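Local coordinates for protein aminoglycoside N(3)-acetyltransferase III (Serratia marcescens, PDB 7LAO) that transfers the acetyl group of acetyl-CoA to the 3-amino group of 2-deoxystreptamine antibiotics such as gentamicin, kanamycin and tobramycin, giving resistance to them, at residues L23-A28 with S167-H172; D111-A116 with L128-T133; V158-A163 with P247-E252; E175-I180 with F259-L264. One frame throughout, in Å; residues are numbered along the deposited sequence. Where two conformers were deposited one is given.

Contact 1 (L23-A28 with S167-H172)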
loop_
_atom_site.group_PDB
_atom_site.type_symbol
_atom_site.label_atom_id
_atom_site.label_comp_id
_atom_site.label_asym_id
_atom_site.label_seq_id
_atom_site.Cartn_x
_atom_site.Cartn_y
_atom_site.Cartn_z
ATOM N N LEU A 23 3.377 2.780 -13.928
ATOM C CA LEU A 23 2.504 2.788 -12.765
ATOM C C LEU A 23 3.334 2.363 -11.550
ATOM O O LEU A 23 3.836 1.239 -11.500
ATOM C CB LEU A 23 1.330 1.825 -12.991
ATOM C CG LEU A 23 0.505 1.411 -11.773
ATOM C CD1 LEU A 23 -0.248 2.614 -11.202
ATOM C CD2 LEU A 23 -0.560 0.333 -12.270
ATOM N N ILE A 24 3.506 3.275 -10.584
ATOM C CA ILE A 24 4.390 3.072 -9.450
ATOM C C ILE A 24 3.570 3.134 -8.165
ATOM O O ILE A 24 2.902 4.138 -7.895
ATOM C CB ILE A 24 5.500 4.138 -9.445
ATOM C CG1 ILE A 24 6.256 4.047 -10.771
ATOM C CG2 ILE A 24 6.492 3.884 -8.274
ATOM C CD1 ILE A 24 6.978 2.755 -10.937
ATOM N N MET A 25 3.659 2.106 -7.355
ATOM C CA MET A 25 3.184 2.181 -5.982
ATOM C C MET A 25 4.402 2.432 -5.099
ATOM O O MET A 25 5.352 1.631 -5.103
ATOM C CB MET A 25 2.483 0.894 -5.566
ATOM C CG MET A 25 1.938 0.919 -4.128
ATOM S SD MET A 25 0.652 -0.408 -3.861
ATOM C CE MET A 25 0.288 -0.142 -2.113
ATOM N N VAL A 26 4.362 3.525 -4.323
ATOM C CA VAL A 26 5.521 3.960 -3.531
ATOM C C VAL A 26 5.289 3.664 -2.054
ATOM O O VAL A 26 4.248 4.030 -1.495
ATOM C CB VAL A 26 5.780 5.469 -3.725
ATOM C CG1 VAL A 26 7.127 5.933 -3.072
ATOM C CG2 VAL A 26 5.683 5.880 -5.187
ATOM N N HIS A 27 6.305 3.098 -1.392
ATOM C CA HIS A 27 6.345 3.058 0.069
ATOM C C HIS A 27 7.618 3.781 0.469
ATOM O O HIS A 27 8.698 3.381 0.047
ATOM C CB HIS A 27 6.363 1.619 0.613
ATOM C CG HIS A 27 5.303 0.736 0.023
ATOM N ND1 HIS A 27 4.023 0.664 0.535
ATOM C CD2 HIS A 27 5.326 -0.097 -1.046
ATOM C CE1 HIS A 27 3.305 -0.174 -0.190
ATOM N NE2 HIS A 27 4.068 -0.648 -1.157
ATOM N N ALA A 28 7.506 4.835 1.255
ATOM C CA ALA A 28 8.715 5.619 1.538
ATOM C C ALA A 28 8.933 5.814 3.027
ATOM O O ALA A 28 7.981 5.873 3.812
ATOM C CB ALA A 28 8.682 7.007 0.884
ATOM N N SER A 167 7.233 -3.839 3.924
ATOM C CA SER A 167 6.212 -2.882 3.525
ATOM C C SER A 167 5.705 -3.112 2.091
ATOM O O SER A 167 4.993 -2.248 1.558
ATOM C CB SER A 167 6.735 -1.444 3.700
ATOM O OG SER A 167 7.749 -1.115 2.767
ATOM N N VAL A 168 6.041 -4.260 1.459
ATOM C CA VAL A 168 5.604 -4.542 0.076
ATOM C C VAL A 168 4.138 -4.990 0.039
ATOM O O VAL A 168 3.814 -6.189 -0.028
ATOM C CB VAL A 168 6.535 -5.569 -0.616
ATOM C CG1 VAL A 168 6.083 -5.810 -2.060
ATOM C CG2 VAL A 168 7.947 -5.049 -0.669
ATOM N N THR A 169 3.235 -4.008 0.026
ATOM C CA THR A 169 1.819 -4.290 0.242
ATOM C C THR A 169 1.230 -5.195 -0.830
ATOM O O THR A 169 0.313 -5.987 -0.556
ATOM C CB THR A 169 1.048 -2.963 0.283
ATOM O OG1 THR A 169 1.609 -2.151 1.323
ATOM C CG2 THR A 169 -0.440 -3.190 0.534
ATOM N N VAL A 170 1.737 -5.122 -2.054
ATOM C CA VAL A 170 1.159 -5.984 -3.088
ATOM C C VAL A 170 1.281 -7.473 -2.761
ATOM O O VAL A 170 0.534 -8.292 -3.326
ATOM C CB VAL A 170 1.814 -5.623 -4.443
ATOM C CG1 VAL A 170 3.249 -6.260 -4.614
ATOM C CG2 VAL A 170 0.922 -6.020 -5.583
ATOM N N LEU A 171 2.207 -7.866 -1.865
ATOM C CA LEU A 171 2.287 -9.283 -1.539
ATOM C C LEU A 171 1.106 -9.729 -0.683
ATOM O O LEU A 171 0.874 -10.932 -0.560
ATOM C CB LEU A 171 3.629 -9.632 -0.854
ATOM C CG LEU A 171 4.746 -9.819 -1.890
ATOM C CD1 LEU A 171 6.175 -9.877 -1.235
ATOM C CD2 LEU A 171 4.533 -11.069 -2.758
ATOM N N HIS A 172 0.371 -8.809 -0.072
ATOM C CA HIS A 172 -0.909 -9.201 0.519
ATOM C C HIS A 172 -1.901 -9.687 -0.543
ATOM O O HIS A 172 -2.761 -10.522 -0.246
ATOM C CB HIS A 172 -1.515 -8.037 1.315
ATOM C CG HIS A 172 -0.774 -7.734 2.576
ATOM N ND1 HIS A 172 -0.535 -8.694 3.542
ATOM C CD2 HIS A 172 -0.175 -6.592 3.013
ATOM C CE1 HIS A 172 0.151 -8.148 4.535
ATOM N NE2 HIS A 172 0.377 -6.873 4.239
HETATM O O HOH W 1 2.945 -2.688 -2.906
#
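On one face of the central mixed sheet, the turn that leads into helix 170-177 lies against His27 and Met25 of strand 23-28, meeting them through Ser167 and Thr169. The imidazole of His27 carries most of this buried contact. Its CG stands anti to the carbonyl carbon (chi1 -50°), which brings the ring out of the strand and beneath the backbone of the turn. Ser167 O sits over the centre of the ring, 3.1 Å above its plane. Although this oxygen is near both ring nitrogens, the angles are poor, and the approach is one of a carbonyl to a ring face without a hydrogen bond. A second oxygen, Thr169 OG1, comes obliquely to His27 CE1 at 3.0 Å. Strand 23-28 runs in the middle of the sheet, parallel to its neighbour 157-161, and helix 170-177 is the next helix in the chain after that neighbour. A water in the plane of the imidazole links the strand to the backbone at Val170: it is hydrogen-bonded to His27 NE2 at 2.9 Å and accepts from Val170 N at 2.8 Å. Beside this polar cluster, Met25 supplies an apolar touch. Its chain is extended, with CG anti to the backbone N (chi1 -179°), and the methyl CE reaches Thr169 CB at 3.8 Å, the two side chains crossing at about a right angle. Tyr60 packs on both Met25 and Thr169, while Phe151 of helix 147-153 touches Met25 and Val170. Within the turn, Val168 is the centre of an inverse gamma turn, and its O receives Leu171 N at 3.0 Å.

Contact 2 (D111-A116 with L128-T133)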
loop_
_atom_site.group_PDB
_atom_site.type_symbol
_atom_site.label_atom_id
_atom_site.label_comp_id
_atom_site.label_asym_id
_atom_site.label_seq_id
_atom_site.Cartn_x
_atom_site.Cartn_y
_atom_site.Cartn_z
ATOM N N ASP A 111 -5.334 16.441 -9.021
ATOM C CA ASP A 111 -6.289 15.454 -9.541
ATOM C C ASP A 111 -6.088 14.074 -8.920
ATOM O O ASP A 111 -6.580 13.072 -9.448
ATOM C CB ASP A 111 -6.209 15.416 -11.076
ATOM C CG ASP A 111 -6.565 16.843 -11.703
ATOM O OD1 ASP A 111 -7.775 17.186 -11.743
ATOM O OD2 ASP A 111 -5.648 17.612 -12.104
ATOM N N ALA A 112 -5.443 14.021 -7.753
ATOM C CA ALA A 112 -5.335 12.763 -7.027
ATOM C C ALA A 112 -6.723 12.301 -6.606
ATOM O O ALA A 112 -7.633 13.105 -6.429
ATOM C CB ALA A 112 -4.432 12.896 -5.788
ATOM N N ARG A 113 -6.898 10.979 -6.498
ATOM C CA ARG A 113 -8.162 10.405 -6.050
ATOM C C ARG A 113 -7.863 9.430 -4.924
ATOM O O ARG A 113 -6.736 8.954 -4.779
ATOM C CB ARG A 113 -8.899 9.685 -7.194
ATOM C CG ARG A 113 -8.862 10.453 -8.525
ATOM C CD ARG A 113 -9.826 9.813 -9.600
ATOM N NE ARG A 113 -11.220 9.900 -9.165
ATOM C CZ ARG A 113 -12.044 10.934 -9.366
ATOM N NH1 ARG A 113 -11.638 12.038 -9.994
ATOM N NH2 ARG A 113 -13.289 10.866 -8.902
ATOM N N ARG A 114 -8.876 9.140 -4.122
ATOM C CA ARG A 114 -8.693 8.301 -2.945
ATOM C C ARG A 114 -9.789 7.257 -2.920
ATOM O O ARG A 114 -10.930 7.555 -3.259
ATOM C CB ARG A 114 -8.750 9.106 -1.629
ATOM C CG ARG A 114 -8.251 8.333 -0.439
ATOM C CD ARG A 114 -8.437 9.164 0.822
ATOM N NE ARG A 114 -7.809 8.574 2.016
ATOM C CZ ARG A 114 -7.687 9.254 3.155
ATOM N NH1 ARG A 114 -8.105 10.505 3.188
ATOM N NH2 ARG A 114 -7.120 8.716 4.234
ATOM N N SER A 115 -9.436 6.039 -2.526
ATOM C CA SER A 115 -10.423 4.969 -2.514
ATOM C C SER A 115 -11.259 5.019 -1.230
ATOM O O SER A 115 -10.851 5.579 -0.209
ATOM C CB SER A 115 -9.709 3.620 -2.678
ATOM O OG SER A 115 -9.291 3.110 -1.438
ATOM N N ALA A 116 -12.453 4.429 -1.293
ATOM C CA ALA A 116 -13.456 4.607 -0.243
ATOM C C ALA A 116 -13.384 3.568 0.876
ATOM O O ALA A 116 -14.185 3.652 1.816
ATOM C CB ALA A 116 -14.875 4.581 -0.847
ATOM N N LEU A 128 -4.639 6.362 -14.443
ATOM C CA LEU A 128 -5.308 5.182 -13.901
ATOM C C LEU A 128 -5.943 5.475 -12.554
ATOM O O LEU A 128 -6.380 4.559 -11.876
ATOM C CB LEU A 128 -4.351 3.982 -13.834
ATOM C CG LEU A 128 -4.046 3.379 -15.183
ATOM C CD1 LEU A 128 -2.857 2.367 -15.088
ATOM C CD2 LEU A 128 -5.330 2.644 -15.735
ATOM N N ALA A 129 -6.122 6.755 -12.188
ATOM C CA ALA A 129 -6.460 7.036 -10.786
ATOM C C ALA A 129 -7.830 6.460 -10.391
ATOM O O ALA A 129 -7.962 5.878 -9.309
ATOM C CB ALA A 129 -6.430 8.546 -10.513
ATOM N N ALA A 130 -8.890 6.758 -11.168
ATOM C CA ALA A 130 -10.224 6.223 -10.848
ATOM C C ALA A 130 -10.263 4.700 -11.049
ATOM O O ALA A 130 -10.842 3.963 -10.239
ATOM C CB ALA A 130 -11.295 6.870 -11.720
ATOM N N THR A 131 -9.665 4.228 -12.138
ATOM C CA THR A 131 -9.530 2.772 -12.354
ATOM C C THR A 131 -8.974 2.072 -11.102
ATOM O O THR A 131 -9.514 1.055 -10.649
ATOM C CB THR A 131 -8.615 2.510 -13.571
ATOM O OG1 THR A 131 -9.192 3.066 -14.742
ATOM C CG2 THR A 131 -8.345 0.936 -13.816
ATOM N N LEU A 132 -7.924 2.636 -10.496
ATOM C CA LEU A 132 -7.325 1.969 -9.350
ATOM C C LEU A 132 -8.187 2.099 -8.098
ATOM O O LEU A 132 -8.362 1.097 -7.368
ATOM C CB LEU A 132 -5.910 2.498 -9.095
ATOM C CG LEU A 132 -4.988 2.073 -10.231
ATOM C CD1 LEU A 132 -3.597 2.841 -10.220
ATOM C CD2 LEU A 132 -4.769 0.571 -10.156
ATOM N N THR A 133 -8.781 3.293 -7.859
ATOM C CA THR A 133 -9.408 3.576 -6.573
ATOM C C THR A 133 -10.877 3.159 -6.469
ATOM O O THR A 133 -11.441 3.240 -5.367
ATOM C CB THR A 133 -9.277 5.073 -6.239
ATOM O OG1 THR A 133 -9.844 5.854 -7.289
ATOM C CG2 THR A 133 -7.770 5.450 -6.108
HETATM O O HOH W 2 -11.962 7.593 -7.541
HETATM O O HOH W 3 -13.580 3.737 -3.842
#
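Thr133 and Ser115 meet closely at the last turn of helix 129-133, where Ser115 CB lies 3.2 Å from Thr133 O and the CB atoms of the two residues also touch. One turn earlier in the helix, Arg113 lays the aliphatic part of its side chain along the two alanines. Its CG packs on Ala129 CB at 3.7 Å, and its CD rests 3.6 Å from Ala130 N. The chain then bends at chi3 (64°), so that NE runs past the methyl of Ala130. Two waters fill out this first shell. One accepts from Arg113 NE, in the plane of the guanidinium, and donates to Thr133 OG1 at 2.8 Å; the other accepts from Ala116 N and donates to Thr133 O at 2.7 Å. The threonine hydroxyl is also held within its own helix: with OG1 between the backbone N and the carbonyl carbon (chi1 56°), it gives its proton to Ala129 O over 2.8 Å. Thr133 N reaches that oxygen from the opposite face of the carbonyl plane, so two donors of one residue grip it. Further out, Ser115 OG is hydrogen-bonded to His136 ND1 and Met122 N, two bonds that anchor the residue just after strand 113-114. The neighbouring Arg114 turns from the helix, and its guanidinium bonds to backbone oxygens that include those of Ser62 and Ser93. Backbone bonds of Arg113 with Ala124 and of Ser115 with Met122 pair the segment with strand 122-125, giving a beta-hairpin at the sheet margin, with the short helix that follows packed against its outermost strand.

Contact 3 (V158-A163 with P247-E252)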
loop_
_atom_site.group_PDB
_atom_site.type_symbol
_atom_site.label_atom_id
_atom_site.label_comp_id
_atom_site.label_asym_id
_atom_site.label_seq_id
_atom_site.Cartn_x
_atom_site.Cartn_y
_atom_site.Cartn_z
ATOM N N VAL A 158 6.603 -1.780 -7.824
ATOM C CA VAL A 158 6.615 -1.386 -6.425
ATOM C C VAL A 158 7.943 -0.683 -6.161
ATOM O O VAL A 158 9.033 -1.234 -6.425
ATOM C CB VAL A 158 6.433 -2.579 -5.485
ATOM C CG1 VAL A 158 6.529 -2.123 -4.028
ATOM C CG2 VAL A 158 5.035 -3.308 -5.801
ATOM N N LEU A 159 7.847 0.523 -5.630
ATOM C CA LEU A 159 9.026 1.331 -5.300
ATOM C C LEU A 159 9.151 1.444 -3.790
ATOM O O LEU A 159 8.247 1.984 -3.148
ATOM C CB LEU A 159 8.872 2.710 -5.946
ATOM C CG LEU A 159 9.936 3.700 -5.487
ATOM C CD1 LEU A 159 11.299 3.239 -5.915
ATOM C CD2 LEU A 159 9.632 5.053 -6.048
ATOM N N LEU A 160 10.261 0.941 -3.210
ATOM C CA LEU A 160 10.558 1.159 -1.800
ATOM C C LEU A 160 11.639 2.231 -1.735
ATOM O O LEU A 160 12.721 2.050 -2.300
ATOM C CB LEU A 160 11.031 -0.131 -1.099
ATOM C CG LEU A 160 10.173 -1.413 -1.222
ATOM C CD1 LEU A 160 10.706 -2.540 -0.325
ATOM C CD2 LEU A 160 8.661 -1.138 -0.942
ATOM N N LEU A 161 11.337 3.354 -1.074
ATOM C CA LEU A 161 12.302 4.453 -0.890
ATOM C C LEU A 161 12.699 4.459 0.573
ATOM O O LEU A 161 12.099 5.180 1.370
ATOM C CB LEU A 161 11.726 5.811 -1.261
ATOM C CG LEU A 161 11.315 6.004 -2.719
ATOM C CD1 LEU A 161 10.714 7.418 -2.928
ATOM C CD2 LEU A 161 12.491 5.737 -3.683
ATOM N N GLY A 162 13.722 3.666 0.911
ATOM C CA GLY A 162 14.168 3.461 2.285
ATOM C C GLY A 162 13.205 2.685 3.159
ATOM O O GLY A 162 13.462 2.555 4.346
ATOM N N ALA A 163 12.064 2.151 2.605
ATOM C CA ALA A 163 11.156 1.387 3.453
ATOM C C ALA A 163 11.603 -0.081 3.468
ATOM O O ALA A 163 12.249 -0.537 2.530
ATOM C CB ALA A 163 9.714 1.500 2.946
ATOM N N PRO A 247 18.536 3.752 0.719
ATOM C CA PRO A 247 18.562 2.483 -0.042
ATOM C C PRO A 247 17.173 2.153 -0.577
ATOM O O PRO A 247 16.178 2.200 0.157
ATOM C CB PRO A 247 18.994 1.443 0.989
ATOM C CG PRO A 247 18.741 2.082 2.321
ATOM C CD PRO A 247 18.977 3.562 2.112
ATOM N N SER A 248 17.102 1.814 -1.850
ATOM C CA SER A 248 15.790 1.744 -2.472
ATOM C C SER A 248 15.689 0.515 -3.364
ATOM O O SER A 248 16.708 -0.019 -3.823
ATOM C CB SER A 248 15.467 3.031 -3.252
ATOM O OG SER A 248 15.283 4.129 -2.354
ATOM N N TYR A 249 14.447 0.056 -3.570
ATOM C CA TYR A 249 14.152 -1.129 -4.383
ATOM C C TYR A 249 13.069 -0.797 -5.392
ATOM O O TYR A 249 12.128 -0.038 -5.093
ATOM C CB TYR A 249 13.619 -2.299 -3.565
ATOM C CG TYR A 249 14.566 -2.870 -2.548
ATOM C CD1 TYR A 249 14.821 -2.204 -1.346
ATOM C CD2 TYR A 249 15.192 -4.110 -2.783
ATOM C CE1 TYR A 249 15.687 -2.749 -0.399
ATOM C CE2 TYR A 249 16.047 -4.649 -1.843
ATOM C CZ TYR A 249 16.294 -3.985 -0.660
ATOM O OH TYR A 249 17.151 -4.518 0.260
ATOM N N LEU A 250 13.178 -1.393 -6.578
ATOM C CA LEU A 250 12.094 -1.330 -7.548
ATOM C C LEU A 250 11.803 -2.770 -8.023
ATOM O O LEU A 250 12.699 -3.462 -8.540
ATOM C CB LEU A 250 12.419 -0.382 -8.721
ATOM C CG LEU A 250 11.298 -0.192 -9.783
ATOM C CD1 LEU A 250 10.039 0.495 -9.261
ATOM C CD2 LEU A 250 11.848 0.526 -11.040
ATOM N N PHE A 251 10.581 -3.225 -7.764
ATOM C CA PHE A 251 10.072 -4.571 -8.084
ATOM C C PHE A 251 8.970 -4.519 -9.135
ATOM O O PHE A 251 8.060 -3.675 -9.069
ATOM C CB PHE A 251 9.460 -5.225 -6.843
ATOM C CG PHE A 251 10.370 -5.359 -5.696
ATOM C CD1 PHE A 251 11.357 -6.320 -5.713
ATOM C CD2 PHE A 251 10.217 -4.568 -4.549
ATOM C CE1 PHE A 251 12.226 -6.512 -4.632
ATOM C CE2 PHE A 251 11.099 -4.744 -3.442
ATOM C CZ PHE A 251 12.074 -5.706 -3.485
ATOM N N GLU A 252 8.980 -5.490 -10.059
ATOM C CA GLU A 252 7.879 -5.675 -11.003
ATOM C C GLU A 252 6.745 -6.394 -10.294
ATOM O O GLU A 252 6.945 -7.518 -9.787
ATOM C CB GLU A 252 8.348 -6.485 -12.210
ATOM C CG GLU A 252 7.411 -6.482 -13.345
ATOM C CD GLU A 252 7.329 -7.832 -14.048
ATOM O OE1 GLU A 252 6.231 -8.443 -14.056
ATOM O OE2 GLU A 252 8.372 -8.280 -14.582
HETATM O O HOH W 4 14.662 0.074 1.320
#
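Pro247 O is gripped by two donors where strands 157-161 and 246-252 pair. Gly162 N reaches it over 3.0 Å in a bent bond (131° at the hydrogen) whose donor is tilted out of the carbonyl plane, and a water donates to it as well. The same water donates to Ala163 O at 2.8 Å, so it ties the turn after strand 157-161 to the neighbouring strand; the positive phi of Gly162 (69°) belongs to that turn. From there the two strands run as a regular antiparallel ladder. Val158 with Phe251 and Leu160 with Tyr249 are hydrogen-bonded pairs, the shortest bond being Val158 N to Phe251 O at 2.7 Å, whereas Leu159 with Leu250 and Leu161 with Ser248 are non-hydrogen-bonded pairs. In the mixed sheet this ladder joins the parallel strands 23-28 and 157-161 to the antiparallel side formed by 246-252 and 239-243. On the face of Val158 and Leu160, Leu160 CD1 comes in at the edge of the Phe251 ring, near its plane, 3.8 Å from CE2; Leu165 also packs on both side chains. On the other face, Leu250 CD1 meets Leu159 CB at 4.2 Å, with Leu16 of helix 6-16 against both leucines. Beside them Leu161 CD2 packs 3.5 Å from Ser248 OG, a hydroxyl that is hydrogen-bonded to Ala246 O.

Contact 4 (E175-I180 with F259-L264)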
loop_
_atom_site.group_PDB
_atom_site.type_symbol
_atom_site.label_atom_id
_atom_site.label_comp_id
_atom_site.label_asym_id
_atom_site.label_seq_id
_atom_site.Cartn_x
_atom_site.Cartn_y
_atom_site.Cartn_z
ATOM N N GLU A 175 -0.965 -13.271 -1.104
ATOM C CA GLU A 175 -1.542 -14.049 -0.013
ATOM C C GLU A 175 -3.010 -14.343 -0.270
ATOM O O GLU A 175 -3.500 -15.430 0.057
ATOM C CB GLU A 175 -1.405 -13.314 1.320
ATOM C CG GLU A 175 -0.001 -13.251 1.897
ATOM C CD GLU A 175 0.096 -12.333 3.146
ATOM O OE1 GLU A 175 -0.797 -11.475 3.352
ATOM O OE2 GLU A 175 1.072 -12.470 3.925
ATOM N N ALA A 176 -3.735 -13.390 -0.838
ATOM C CA ALA A 176 -5.174 -13.598 -0.941
ATOM C C ALA A 176 -5.491 -14.636 -2.014
ATOM O O ALA A 176 -6.363 -15.488 -1.811
ATOM C CB ALA A 176 -5.886 -12.261 -1.193
ATOM N N ILE A 177 -4.733 -14.651 -3.120
ATOM C CA ILE A 177 -5.037 -15.558 -4.228
ATOM C C ILE A 177 -4.297 -16.891 -4.153
ATOM O O ILE A 177 -4.600 -17.795 -4.956
ATOM C CB ILE A 177 -4.749 -14.888 -5.591
ATOM C CG1 ILE A 177 -3.252 -14.530 -5.751
ATOM C CG2 ILE A 177 -5.643 -13.598 -5.800
ATOM C CD1 ILE A 177 -2.911 -14.053 -7.205
ATOM N N ALA A 178 -3.373 -17.072 -3.200
ATOM C CA ALA A 178 -2.570 -18.306 -3.132
ATOM C C ALA A 178 -3.416 -19.510 -2.745
ATOM O O ALA A 178 -3.994 -19.525 -1.653
ATOM C CB ALA A 178 -1.401 -18.153 -2.138
ATOM N N PRO A 179 -3.483 -20.562 -3.591
ATOM C CA PRO A 179 -4.342 -21.749 -3.358
ATOM C C PRO A 179 -3.829 -22.646 -2.240
ATOM O O PRO A 179 -3.384 -23.776 -2.445
ATOM C CB PRO A 179 -4.279 -22.461 -4.710
ATOM C CG PRO A 179 -2.865 -22.161 -5.188
ATOM C CD PRO A 179 -2.617 -20.734 -4.779
ATOM N N ILE A 180 -3.870 -22.159 -1.008
ATOM C CA ILE A 180 -3.359 -22.950 0.097
ATOM C C ILE A 180 -4.411 -22.980 1.194
ATOM O O ILE A 180 -5.235 -22.059 1.281
ATOM C CB ILE A 180 -2.039 -22.368 0.614
ATOM C CG1 ILE A 180 -2.300 -21.000 1.250
ATOM C CG2 ILE A 180 -0.977 -22.270 -0.524
ATOM C CD1 ILE A 180 -1.072 -20.415 1.890
ATOM N N PHE A 259 5.782 -14.997 -8.081
ATOM C CA PHE A 259 6.737 -15.672 -7.216
ATOM C C PHE A 259 6.108 -16.004 -5.878
ATOM O O PHE A 259 6.264 -17.110 -5.361
ATOM C CB PHE A 259 7.973 -14.795 -6.989
ATOM C CG PHE A 259 8.950 -15.419 -6.032
ATOM C CD1 PHE A 259 8.891 -15.183 -4.660
ATOM C CD2 PHE A 259 9.900 -16.330 -6.516
ATOM C CE1 PHE A 259 9.854 -15.851 -3.796
ATOM C CE2 PHE A 259 10.818 -16.926 -5.659
ATOM C CZ PHE A 259 10.773 -16.688 -4.322
ATOM N N GLY A 260 5.421 -15.038 -5.286
ATOM C CA GLY A 260 4.836 -15.239 -3.973
ATOM C C GLY A 260 3.800 -16.355 -3.965
ATOM O O GLY A 260 3.744 -17.149 -3.021
ATOM N N VAL A 261 2.996 -16.452 -5.028
ATOM C CA VAL A 261 2.002 -17.524 -5.088
ATOM C C VAL A 261 2.715 -18.877 -5.199
ATOM O O VAL A 261 2.372 -19.835 -4.500
ATOM C CB VAL A 261 1.008 -17.274 -6.253
ATOM C CG1 VAL A 261 0.001 -18.443 -6.416
ATOM C CG2 VAL A 261 0.210 -16.006 -6.033
ATOM N N THR A 262 3.738 -18.950 -6.054
ATOM C CA THR A 262 4.541 -20.157 -6.212
ATOM C C THR A 262 5.203 -20.557 -4.894
ATOM O O THR A 262 5.169 -21.723 -4.492
ATOM C CB THR A 262 5.622 -19.895 -7.275
ATOM O OG1 THR A 262 4.997 -19.494 -8.499
ATOM C CG2 THR A 262 6.495 -21.133 -7.516
ATOM N N TYR A 263 5.873 -19.594 -4.253
ATOM C CA TYR A 263 6.487 -19.798 -2.945
ATOM C C TYR A 263 5.486 -20.368 -1.952
ATOM O O TYR A 263 5.769 -21.350 -1.258
ATOM C CB TYR A 263 7.041 -18.446 -2.418
ATOM C CG TYR A 263 7.811 -18.601 -1.098
ATOM C CD1 TYR A 263 9.184 -18.822 -1.100
ATOM C CD2 TYR A 263 7.154 -18.577 0.140
ATOM C CE1 TYR A 263 9.922 -18.995 0.104
ATOM C CE2 TYR A 263 7.882 -18.762 1.351
ATOM C CZ TYR A 263 9.258 -18.964 1.317
ATOM O OH TYR A 263 9.955 -19.142 2.492
ATOM N N LEU A 264 4.319 -19.728 -1.832
ATOM C CA LEU A 264 3.349 -20.188 -0.844
ATOM C C LEU A 264 2.834 -21.589 -1.180
ATOM O O LEU A 264 2.582 -22.405 -0.277
ATOM C CB LEU A 264 2.191 -19.192 -0.732
ATOM C CG LEU A 264 2.488 -17.887 0.040
ATOM C CD1 LEU A 264 1.383 -16.852 -0.139
ATOM C CD2 LEU A 264 2.722 -18.147 1.532
#
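Apolar contacts between Val261 and Leu264 on one side and Ile177, Ala178, Pro179 and Ile180 on the other make up most of this interface. Val261 spreads its two methyls: CG2 meets Ile177 CG1 at 3.8 Å, while CG1 meets Pro179 CD, also at 3.8 Å, and in each case the side chains cross at about a right angle. Ile177 offers CG1 because that branch stands between the backbone N and the carbonyl carbon (chi1 62°). One turn further along the helix, Leu264 leans in with CD1 on Ala178 CB at 3.7 Å and close to the backbone of Glu175. The contact thus joins the end of helix 170-177, and the chain leaving it, to the flank of the C-terminal helix 253-268. Of a different kind is the approach of Ile180 CG2 to the backbone of the partner helix, 3.6 Å from Leu264 O. Hydrogen bonds stay within each partner or lead outside the pair. Pro179 centres an inverse gamma turn closed by Ile180 N to Ala178 O at 2.7 Å, Lys183 NZ binds the carbonyls of Glu175, Ala176 and Ala178, and Glu175 OE1 is hydrogen-bonded to His172 ND1.

Overall arrangement
Contacts 1 and 3 are buried, contact 1 nearest the middle of the chain; their centres are about 8 Å apart, and they share the sheet: strand 23-28 is bonded to 157-161, with Met25 O 2.8 Å from Leu159 N. Contact 3 is a backbone ladder, whereas contact 1 sets side chains directly against a turn, with one water bridging them. Contact 2, partly buried, belongs to the margin of the same sheet, and its Leu132 touches Leu23 of contact 1; waters again bridge its partners. Contact 4, also partly buried and farther from the chain centre, lies away from the strands and is apolar. It uses the far end of helix 170-177, whose earlier part lies in contact 1, and the helix that follows the second strand of contact 3.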